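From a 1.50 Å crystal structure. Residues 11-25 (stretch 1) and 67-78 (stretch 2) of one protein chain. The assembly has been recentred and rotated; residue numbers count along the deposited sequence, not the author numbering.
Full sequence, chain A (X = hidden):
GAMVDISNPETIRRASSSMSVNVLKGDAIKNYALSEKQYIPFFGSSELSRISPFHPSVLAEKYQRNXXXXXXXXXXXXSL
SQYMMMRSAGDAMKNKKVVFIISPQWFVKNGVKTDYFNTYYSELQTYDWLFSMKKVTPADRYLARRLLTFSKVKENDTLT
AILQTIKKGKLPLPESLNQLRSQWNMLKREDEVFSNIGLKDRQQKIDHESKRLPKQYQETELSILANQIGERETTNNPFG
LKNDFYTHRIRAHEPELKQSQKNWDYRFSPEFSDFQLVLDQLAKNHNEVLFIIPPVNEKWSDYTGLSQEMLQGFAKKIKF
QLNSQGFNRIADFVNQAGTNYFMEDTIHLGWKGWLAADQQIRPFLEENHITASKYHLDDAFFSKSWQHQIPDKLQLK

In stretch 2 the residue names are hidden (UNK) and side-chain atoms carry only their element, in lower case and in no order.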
# COMPACT_ATOMS: atom_id res chain seq x y z
N THR A 11 7.33 7.54 21.38
CA THR A 11 6.82 6.23 21.01
C THR A 11 6.08 6.30 19.68
O THR A 11 6.21 5.40 18.85
CB THR A 11 5.88 5.69 22.10
OG1 THR A 11 6.56 5.71 23.36
CG2 THR A 11 5.46 4.27 21.78
N ILE A 12 5.28 7.34 19.48
CA ILE A 12 4.55 7.47 18.22
C ILE A 12 5.53 7.64 17.07
O ILE A 12 5.37 7.02 16.01
CB ILE A 12 3.53 8.61 18.30
CG1 ILE A 12 2.55 8.38 19.45
CG2 ILE A 12 2.80 8.74 16.97
CD1 ILE A 12 1.75 7.10 19.34
N ARG A 13 6.55 8.48 17.26
CA ARG A 13 7.55 8.69 16.21
C ARG A 13 8.24 7.38 15.85
O ARG A 13 8.40 7.05 14.67
CB ARG A 13 8.57 9.72 16.69
CG ARG A 13 9.66 10.07 15.70
CD ARG A 13 10.41 11.32 16.16
NE ARG A 13 11.59 11.58 15.36
CZ ARG A 13 12.85 11.35 15.74
NH1 ARG A 13 13.11 10.84 16.94
NH2 ARG A 13 13.85 11.63 14.92
N ARG A 14 8.64 6.60 16.86
CA ARG A 14 9.21 5.29 16.60
C ARG A 14 8.22 4.42 15.83
O ARG A 14 8.59 3.76 14.85
CB ARG A 14 9.62 4.63 17.91
CG ARG A 14 10.86 5.24 18.56
CD ARG A 14 10.91 4.94 20.06
NE ARG A 14 10.83 3.51 20.34
CZ ARG A 14 10.34 3.00 21.47
NH1 ARG A 14 9.88 3.79 22.43
NH2 ARG A 14 10.32 1.68 21.63
N ALA A 15 6.96 4.41 16.27
CA ALA A 15 5.94 3.59 15.61
C ALA A 15 5.76 3.98 14.15
O ALA A 15 5.50 3.12 13.30
CB ALA A 15 4.61 3.74 16.35
N SER A 16 5.88 5.29 13.84
CA SER A 16 5.57 5.79 12.51
C SER A 16 6.48 5.20 11.44
O SER A 16 6.12 5.24 10.26
CB SER A 16 5.66 7.33 12.47
OG SER A 16 7.00 7.80 12.55
N SER A 17 7.63 4.65 11.82
CA SER A 17 8.55 4.05 10.87
C SER A 17 8.81 2.58 11.15
O SER A 17 9.62 1.96 10.44
CB SER A 17 9.88 4.81 10.85
OG SER A 17 10.51 4.76 12.12
N SER A 18 8.13 1.98 12.13
CA SER A 18 8.44 0.62 12.54
C SER A 18 7.88 -0.43 11.58
O SER A 18 8.47 -1.51 11.44
CB SER A 18 7.85 0.34 13.92
OG SER A 18 6.43 0.36 13.87
N MET A 19 6.74 -0.15 10.95
CA MET A 19 6.01 -1.16 10.18
C MET A 19 5.72 -2.39 11.05
O MET A 19 5.55 -3.50 10.55
CB MET A 19 6.73 -1.49 8.87
CG MET A 19 6.80 -0.30 7.91
SD MET A 19 7.95 -0.42 6.54
CE MET A 19 7.47 -1.98 5.80
N SER A 20 5.63 -2.19 12.36
CA SER A 20 5.38 -3.29 13.28
C SER A 20 4.00 -3.89 13.02
O SER A 20 3.00 -3.18 12.96
CB SER A 20 5.45 -2.78 14.72
OG SER A 20 4.56 -3.49 15.56
N VAL A 21 3.95 -5.22 12.90
CA VAL A 21 2.68 -5.89 12.65
C VAL A 21 1.65 -5.57 13.73
O VAL A 21 0.46 -5.45 13.44
CB VAL A 21 2.91 -7.41 12.47
CG1 VAL A 21 1.60 -8.12 12.30
CG2 VAL A 21 3.81 -7.65 11.27
N ASN A 22 2.10 -5.41 14.98
CA ASN A 22 1.18 -5.08 16.06
C ASN A 22 0.60 -3.67 15.92
O ASN A 22 -0.52 -3.41 16.36
CB ASN A 22 1.87 -5.20 17.42
CG ASN A 22 2.12 -6.63 17.83
OD1 ASN A 22 1.32 -7.52 17.52
ND2 ASN A 22 3.22 -6.87 18.52
N VAL A 23 1.36 -2.74 15.33
CA VAL A 23 0.84 -1.40 15.05
C VAL A 23 -0.14 -1.46 13.89
O VAL A 23 -1.25 -0.91 13.96
CB VAL A 23 2.00 -0.43 14.76
CG1 VAL A 23 1.48 0.89 14.20
CG2 VAL A 23 2.82 -0.18 16.01
N LEU A 24 0.23 -2.16 12.81
CA LEU A 24 -0.60 -2.22 11.62
C LEU A 24 -1.92 -2.95 11.88
O LEU A 24 -2.94 -2.60 11.27
CB LEU A 24 0.16 -2.89 10.48
CG LEU A 24 1.50 -2.28 10.06
CD1 LEU A 24 1.95 -2.92 8.75
CD2 LEU A 24 1.44 -0.77 9.93
N LYS A 25 -1.93 -3.94 12.77
CA LYS A 25 -3.14 -4.67 13.13
C LYS A 25 -3.92 -4.01 14.26
O LYS A 25 -5.04 -4.44 14.56
CB LYS A 25 -2.80 -6.09 13.60
CG LYS A 25 -2.27 -6.99 12.52
CD LYS A 25 -2.19 -8.46 12.94
CE LYS A 25 -1.41 -8.66 14.23
NZ LYS A 25 -1.26 -10.11 14.58
N UNK A 67 5.43 17.56 7.73
CA UNK A 67 4.78 16.27 7.92
C UNK A 67 5.84 15.22 8.22
O UNK A 67 7.03 15.40 7.93
c UNK A 67 4.86 15.58 5.49
c UNK A 67 3.98 15.83 6.68
c UNK A 67 6.17 14.08 4.14
c UNK A 67 5.34 14.30 5.21
c UNK A 67 6.53 15.14 3.33
c UNK A 67 6.06 16.40 3.57
c UNK A 67 5.24 16.61 4.65
o UNK A 67 7.36 14.95 2.24
N UNK A 68 5.38 14.10 8.79
CA UNK A 68 6.14 12.87 8.91
C UNK A 68 5.34 11.71 8.36
O UNK A 68 4.17 11.52 8.75
n UNK A 68 7.19 13.72 13.58
c UNK A 68 7.73 11.32 12.16
c UNK A 68 7.28 11.42 10.69
c UNK A 68 6.47 12.65 10.40
n UNK A 68 8.71 12.34 12.53
n UNK A 68 9.40 14.30 13.50
c UNK A 68 8.43 13.45 13.20
N UNK A 69 5.89 10.92 7.45
CA UNK A 69 5.15 9.73 6.99
C UNK A 69 4.89 8.79 8.16
O UNK A 69 5.72 8.62 9.05
c UNK A 69 7.19 11.07 6.76
c UNK A 69 7.02 10.20 5.55
c UNK A 69 6.07 9.10 5.94
N UNK A 70 3.71 8.18 8.16
CA UNK A 70 3.40 7.06 9.04
C UNK A 70 3.27 5.85 8.12
O UNK A 70 2.36 5.79 7.29
c UNK A 70 1.90 4.71 13.25
c UNK A 70 2.13 7.30 9.86
c UNK A 70 2.18 6.06 13.42
c UNK A 70 1.71 4.21 11.97
c UNK A 70 2.04 6.41 11.04
c UNK A 70 2.23 6.90 12.32
c UNK A 70 1.79 5.06 10.87
N UNK A 71 4.22 4.93 8.20
CA UNK A 71 4.31 3.85 7.22
C UNK A 71 3.35 2.73 7.58
O UNK A 71 3.47 2.11 8.64
c UNK A 71 5.74 3.33 7.15
c UNK A 71 6.60 5.22 5.73
c UNK A 71 8.18 3.72 6.93
c UNK A 71 6.83 4.39 6.99
N UNK A 72 2.41 2.45 6.68
CA UNK A 72 1.37 1.46 6.95
C UNK A 72 1.40 0.28 6.00
O UNK A 72 0.56 -0.62 6.12
c UNK A 72 -0.29 2.34 9.46
c UNK A 72 -0.01 2.14 6.95
c UNK A 72 -0.27 3.09 8.12
c UNK A 72 -1.57 3.84 7.91
N UNK A 73 2.34 0.22 5.10
CA UNK A 73 2.59 -1.01 4.39
C UNK A 73 3.68 -1.85 5.05
O UNK A 73 4.49 -1.34 5.82
N UNK A 74 3.68 -3.14 4.72
CA UNK A 74 4.67 -4.10 5.21
C UNK A 74 4.71 -5.26 4.23
O UNK A 74 3.90 -5.33 3.30
c UNK A 74 4.32 -4.58 6.63
N UNK A 75 5.66 -6.19 4.39
CA UNK A 75 5.74 -7.28 3.40
C UNK A 75 4.45 -8.09 3.37
O UNK A 75 4.03 -8.66 4.38
c UNK A 75 7.78 -7.14 4.61
c UNK A 75 6.94 -8.11 3.88
c UNK A 75 6.80 -6.22 5.32
N UNK A 76 3.81 -8.10 2.21
CA UNK A 76 2.59 -8.85 2.03
C UNK A 76 1.30 -8.11 2.33
O UNK A 76 0.23 -8.71 2.21
N UNK A 77 1.36 -6.83 2.71
CA UNK A 77 0.13 -6.05 2.85
C UNK A 77 -0.35 -5.64 1.46
O UNK A 77 0.39 -4.98 0.72
o UNK A 77 1.31 -3.95 3.20
c UNK A 77 0.68 -5.22 5.15
c UNK A 77 0.31 -4.82 3.74
N UNK A 78 -1.57 -6.06 1.10
CA UNK A 78 -2.21 -5.67 -0.16
C UNK A 78 -3.50 -4.91 0.15
O UNK A 78 -3.66 -4.39 1.25
n UNK A 78 -2.26 -8.89 -3.12
c UNK A 78 -1.16 -8.77 -2.37
c UNK A 78 -2.43 -6.90 -1.05
c UNK A 78 -1.15 -7.73 -1.24
o UNK A 78 -0.15 -9.46 -2.57
O HOH W 1 4.96 1.92 10.87

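Position 67 has one carbon leading to a six-carbon ring that bears an oxygen. It is out of reach of stretch 1. This is Tyr67.

Position 68 opens the strand. Three carbons and a nitrogen lead to a carbon carrying two more nitrogens, a guanidinium. The side chain touches Ser16 and Arg13. This is Arg68. Its CD lies 3.6 Å from Ser16 OG. Arg13 CG sits over one face of the guanidinium. The like charges come close, with Arg13 NE 4.0 Å from Arg68 NH2.

Position 69 has three carbons closing a ring onto the backbone N. It meets Ser16 through its backbone O. This is Pro69, whose O is 3.6 Å from Ser16 O.

Position 70 has one carbon and a six-carbon ring without oxygen. The ring lies against Ile12, Ala15, Ser16 and Val23. This is Phe70. Ser16 CA stands over the ring face, 3.6 Å from the centroid, in a CH-pi contact. Val23 CG1 meets the ring edge, 4.0 Å from Phe70 CZ.

Position 71 has four carbons, forked at the second, and CB points toward stretch 1. The side chain touches Met19 and Ser17. A leucine fits, and this is Leu71. Its CB is 3.9 Å from Met19 CG, and its CD1 is 4.0 Å from Ser17 CA.

Position 72 has the same forked set of four carbons. CB points away, but the end of the side chain comes nearer to stretch 1 and packs on Leu24. This is Leu72, whose CD2 is 3.6 Å from Leu24 CD2.

Position 73 has no side-chain atoms. Its backbone O touches Met19. This is Gly73. Its O lies 3.0 Å from Met19 CE and has no hydrogen-bonding partner in the model.

Position 74 has a single carbon, directed toward stretch 1 and touching Leu24. This is Ala74, with CB 3.6 Å from Leu24 CD1.

Position 75 has three carbons in a ring closed onto N. The ring touches Met19. This is Pro75, with CD 4.3 Å from Met19 CE.

Position 76 has no side chain. Its phi is 91°, and a CB would jam against the preceding carbonyl O. This is Gly76, inside a type II turn.

Position 77 has one carbon carrying an oxygen and a carbon. Its nearest neighbour on stretch 1 is Leu24. This is Thr77. Ala74 N donates to Thr77 OG1 at 2.9 Å, bracing the turn.

Position 78 has three carbons, the third carrying an oxygen and a nitrogen. It is beyond reach of stretch 1. This is Gln78.

The contact joins a helix end to a strand. Leu71 N donates to Ser16 O at 2.8 Å, nearly linear. A water links Ala15 O, Met19 N and Leu71 O. Around these polar links, Phe70 packs on the helix, while Met19 and Leu24 cover the segment after the strand.

Stretch 2, residues 67-78: YRPFLLGAPGTQ
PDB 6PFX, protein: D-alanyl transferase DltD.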